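Side-chain contacts in putative HpcE protein (Mycolicibacterium smegmatis, PDB 6V77), which belongs to the fumarylacetoacetate hydrolase (FAH) fold family, holds a zinc ion and assembles as two copies of the chain: residues G17-V21 and A22-E26; F216-S219 and N220-Y224. One frame throughout, in Å; residues are numbered along the deposited sequence.

Interaction 1 (G17-V21 and A22-E26); sequences GVVDV and AKASE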
loop_
_atom_site.group_PDB
_atom_site.type_symbol
_atom_site.label_atom_id
_atom_site.label_comp_id
_atom_site.label_asym_id
_atom_site.label_seq_id
_atom_site.Cartn_x
_atom_site.Cartn_y
_atom_site.Cartn_z
ATOM N N GLY B 17 6.298 -24.810 22.571
ATOM C CA GLY B 17 4.938 -24.655 22.090
ATOM C C GLY B 17 4.501 -23.204 21.977
ATOM O O GLY B 17 5.345 -22.303 21.888
ATOM N N VAL B 18 3.192 -22.950 21.987
ATOM C CA VAL B 18 2.678 -21.588 21.828
ATOM C C VAL B 18 1.513 -21.330 22.773
ATOM O O VAL B 18 0.896 -22.249 23.313
ATOM C CB VAL B 18 2.218 -21.267 20.383
ATOM C CG1 VAL B 18 3.409 -21.193 19.437
ATOM C CG2 VAL B 18 1.181 -22.282 19.899
ATOM N N VAL B 19 1.209 -20.044 22.945
ATOM C CA VAL B 19 0.123 -19.579 23.798
ATOM C C VAL B 19 -0.691 -18.546 23.031
ATOM O O VAL B 19 -0.133 -17.584 22.495
ATOM C CB VAL B 19 0.657 -18.973 25.109
ATOM C CG1 VAL B 19 -0.434 -18.179 25.803
ATOM C CG2 VAL B 19 1.203 -20.096 26.012
ATOM N N ASP B 20 -2.011 -18.735 22.993
ATOM C CA ASP B 20 -2.903 -17.804 22.317
ATOM C C ASP B 20 -2.961 -16.510 23.119
ATOM O O ASP B 20 -3.337 -16.528 24.292
ATOM C CB ASP B 20 -4.293 -18.424 22.195
ATOM C CG ASP B 20 -5.265 -17.547 21.412
ATOM O OD1 ASP B 20 -5.476 -17.802 20.216
ATOM O OD2 ASP B 20 -5.823 -16.596 21.990
ATOM N N VAL B 21 -2.595 -15.385 22.495
ATOM C CA VAL B 21 -2.441 -14.143 23.254
ATOM C C VAL B 21 -3.787 -13.645 23.768
ATOM O O VAL B 21 -3.899 -13.198 24.919
ATOM C CB VAL B 21 -1.735 -13.072 22.404
ATOM C CG1 VAL B 21 -1.845 -11.685 23.079
ATOM C CG2 VAL B 21 -0.277 -13.463 22.188
ATOM N N ALA B 22 -4.822 -13.692 22.929
ATOM C CA ALA B 22 -6.105 -13.121 23.331
ATOM C C ALA B 22 -6.701 -13.890 24.501
ATOM O O ALA B 22 -7.206 -13.285 25.453
ATOM C CB ALA B 22 -7.073 -13.097 22.150
ATOM N N LYS B 23 -6.643 -15.230 24.455
ATOM C CA LYS B 23 -7.126 -16.019 25.586
ATOM C C LYS B 23 -6.279 -15.773 26.828
ATOM O O LYS B 23 -6.812 -15.612 27.932
ATOM C CB LYS B 23 -7.135 -17.511 25.237
ATOM C CG LYS B 23 -8.063 -17.883 24.098
ATOM C CD LYS B 23 -8.122 -19.395 23.897
ATOM C CE LYS B 23 -8.916 -19.749 22.650
ATOM N NZ LYS B 23 -8.725 -21.180 22.260
ATOM N N ALA B 24 -4.953 -15.740 26.666
ATOM C CA ALA B 24 -4.073 -15.615 27.821
ATOM C C ALA B 24 -4.262 -14.275 28.512
ATOM O O ALA B 24 -4.216 -14.194 29.745
ATOM C CB ALA B 24 -2.616 -15.785 27.387
ATOM N N SER B 25 -4.467 -13.218 27.731
ATOM C CA SER B 25 -4.580 -11.859 28.237
ATOM C C SER B 25 -6.007 -11.468 28.551
ATOM O O SER B 25 -6.255 -10.288 28.789
ATOM C CB SER B 25 -4.003 -10.859 27.229
ATOM O OG SER B 25 -4.812 -10.785 26.063
ATOM N N GLU B 26 -6.942 -12.420 28.528
ATOM C CA GLU B 26 -8.362 -12.144 28.755
ATOM C C GLU B 26 -8.877 -11.060 27.814
ATOM O O GLU B 26 -9.594 -10.136 28.217
ATOM C CB GLU B 26 -8.618 -11.774 30.218
ATOM C CG GLU B 26 -8.416 -12.936 31.176
ATOM C CD GLU B 26 -8.614 -12.541 32.627
ATOM O OE1 GLU B 26 -8.343 -11.371 32.972
ATOM O OE2 GLU B 26 -9.045 -13.403 33.421
HETATM O O HOH W 1 -6.338 -20.919 20.466
#

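Interaction 2 (F216-S219 and N220-Y224); sequences FPVS and NLIAY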
loop_
_atom_site.group_PDB
_atom_site.type_symbol
_atom_site.label_atom_id
_atom_site.label_comp_id
_atom_site.label_asym_id
_atom_site.label_seq_id
_atom_site.Cartn_x
_atom_site.Cartn_y
_atom_site.Cartn_z
ATOM N N PHE B 216 21.825 0.516 2.541
ATOM C CA PHE B 216 21.102 1.356 3.487
ATOM C C PHE B 216 20.616 0.451 4.607
ATOM O O PHE B 216 19.685 -0.343 4.402
ATOM C CB PHE B 216 19.936 2.057 2.787
ATOM C CG PHE B 216 20.355 2.782 1.534
ATOM C CD1 PHE B 216 21.080 3.970 1.613
ATOM C CD2 PHE B 216 20.052 2.265 0.283
ATOM C CE1 PHE B 216 21.489 4.627 0.463
ATOM C CE2 PHE B 216 20.463 2.920 -0.867
ATOM C CZ PHE B 216 21.184 4.096 -0.773
ATOM N N PRO B 217 21.255 0.468 5.773
ATOM C CA PRO B 217 20.851 -0.434 6.856
ATOM C C PRO B 217 19.444 -0.133 7.334
ATOM O O PRO B 217 18.844 0.883 6.985
ATOM C CB PRO B 217 21.879 -0.154 7.954
ATOM C CG PRO B 217 23.083 0.314 7.214
ATOM C CD PRO B 217 22.535 1.135 6.065
ATOM N N VAL B 218 18.928 -1.045 8.166
ATOM C CA VAL B 218 17.557 -0.931 8.662
ATOM C C VAL B 218 17.304 0.452 9.256
ATOM O O VAL B 218 16.295 1.099 8.952
ATOM C CB VAL B 218 17.265 -2.043 9.688
ATOM C CG1 VAL B 218 15.951 -1.767 10.415
ATOM C CG2 VAL B 218 17.199 -3.413 8.979
ATOM N N SER B 219 18.235 0.941 10.083
ATOM C CA SER B 219 18.009 2.231 10.738
ATOM C C SER B 219 17.925 3.350 9.717
ATOM O O SER B 219 17.139 4.289 9.869
ATOM C CB SER B 219 19.130 2.530 11.738
ATOM O OG SER B 219 19.090 1.626 12.820
ATOM N N ASN B 220 18.762 3.282 8.687
ATOM C CA ASN B 220 18.747 4.315 7.662
ATOM C C ASN B 220 17.452 4.267 6.865
ATOM O O ASN B 220 16.882 5.312 6.535
ATOM C CB ASN B 220 19.959 4.145 6.745
ATOM C CG ASN B 220 20.014 5.196 5.661
ATOM O OD1 ASN B 220 19.465 5.012 4.582
ATOM N ND2 ASN B 220 20.659 6.320 5.955
ATOM N N LEU B 221 16.981 3.063 6.533
ATOM C CA LEU B 221 15.701 2.924 5.847
ATOM C C LEU B 221 14.567 3.573 6.638
ATOM O O LEU B 221 13.748 4.308 6.083
ATOM C CB LEU B 221 15.391 1.449 5.616
ATOM C CG LEU B 221 16.285 0.701 4.625
ATOM C CD1 LEU B 221 15.895 -0.781 4.628
ATOM C CD2 LEU B 221 16.184 1.306 3.202
ATOM N N ILE B 222 14.487 3.276 7.935
ATOM C CA ILE B 222 13.404 3.817 8.760
ATOM C C ILE B 222 13.476 5.337 8.797
ATOM O O ILE B 222 12.471 6.030 8.586
ATOM C CB ILE B 222 13.458 3.197 10.164
ATOM C CG1 ILE B 222 13.008 1.724 10.087
ATOM C CG2 ILE B 222 12.649 4.028 11.160
ATOM C CD1 ILE B 222 13.395 0.911 11.337
ATOM N N ALA B 223 14.670 5.880 9.054
ATOM C CA ALA B 223 14.854 7.330 9.060
ATOM C C ALA B 223 14.456 7.941 7.722
ATOM O O ALA B 223 13.689 8.916 7.667
ATOM C CB ALA B 223 16.310 7.667 9.393
ATOM N N TYR B 224 14.967 7.373 6.630
ATOM C CA TYR B 224 14.710 7.904 5.294
ATOM C C TYR B 224 13.224 7.893 4.963
ATOM O O TYR B 224 12.658 8.923 4.577
ATOM C CB TYR B 224 15.507 7.093 4.264
ATOM C CG TYR B 224 15.307 7.579 2.847
ATOM C CD1 TYR B 224 15.964 8.712 2.392
ATOM C CD2 TYR B 224 14.457 6.911 1.975
ATOM C CE1 TYR B 224 15.770 9.176 1.096
ATOM C CE2 TYR B 224 14.259 7.362 0.662
ATOM C CZ TYR B 224 14.920 8.502 0.244
ATOM O OH TYR B 224 14.759 8.980 -1.031
#

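Interaction 1 (G17-V21 and A22-E26)
D20 OD2 accepts from K23 N, 2.9 Å away and nearly straight at 171°, as the N-cap of the one-turn helix 21-24 that follows strand 17-20. CG of D20 is anti to the backbone N (chi1 -176°), which carries the carboxylate forward to the start of the helix, where K23 N meets OD2 nearly along its C-O axis. The lysine chain crosses the aspartate at about a right angle, with K23 CG 3.3 Å from D20 OD2. Beyond that point it runs extended, and a water links K23 NZ to D20 OD1, which are 5.1 Å apart. The stronger partner of OD1 is R9, on strand 9-14, through a salt bridge. On the apolar side V19 CG1 rests on A24 CB at 3.6 Å, and W46 of helix 40-49 also touches A24. V21, whose side chain packs on F29 and F43, contributes its carbonyl to the C-terminal end. There a Schellman motif closes the turn, with E26, at positive phi, as its C-prime residue. S25 OG, also hydrogen-bonded to F29 N, donates to V21 O. That oxygen accepts twice: S25 N (2.9 Å) and S25 OG (2.8 Å) reach V21 O from opposite faces of the carbonyl plane.

Interaction 2 (F216-S219 and N220-Y224)
N220 lays its amide oxygen against F216 at the N-terminal end of helix 218-226, where P217 is the N-cap residue. CG anti to the backbone N (chi1 -179°) places the asparagine amide beside F216. N220 OD1 comes within 3.5 Å of F216 CB and equally near F216 CD1, an oblique approach in which ring and amide planes differ by 22°. ND2 bonds to E137, and this helps to fix the rotation of the amide. F216 holds CG beside its own backbone N; its ring leads away from the helix to P94, while F216 CB stays close enough to meet L221 CD2 at 3.8 Å. L221 sets its CG 3.6 Å from F216 O. One residue further along, V218 and I222 lie side by side and point the same way, with V218 CG1 3.8 Å from I222 CD1; both side chains also pack on strand 118-128. P217 O, V218 O and S219 O accept from the backbone N atoms four residues ahead. The first of these bonds runs from L221 N to P217 O, 2.9 Å long with an N-H...O angle of 167°.

Overall arrangement
Interaction 1 comes first along the chain and interaction 2 much later; their centres lie 33 Å apart, their nearest atoms about 23 Å, and they do not touch. Both belong to the large mixed sheet, interaction 1 following its strand 17-20, which pairs with strand 9-14, and interaction 2 lying on strand 118-128. The centre of interaction 1 is about 24 Å, and that of interaction 2 about 15 Å, from the centre of the chain. Strand 118-128 carries the zinc ligands E121 and E123; the side chain of L221 is still about 11 Å from the metal. Y224 packs on L158 of the second subunit, so interaction 2 also borders the dimer interface, whereas no other chain touches interaction 1.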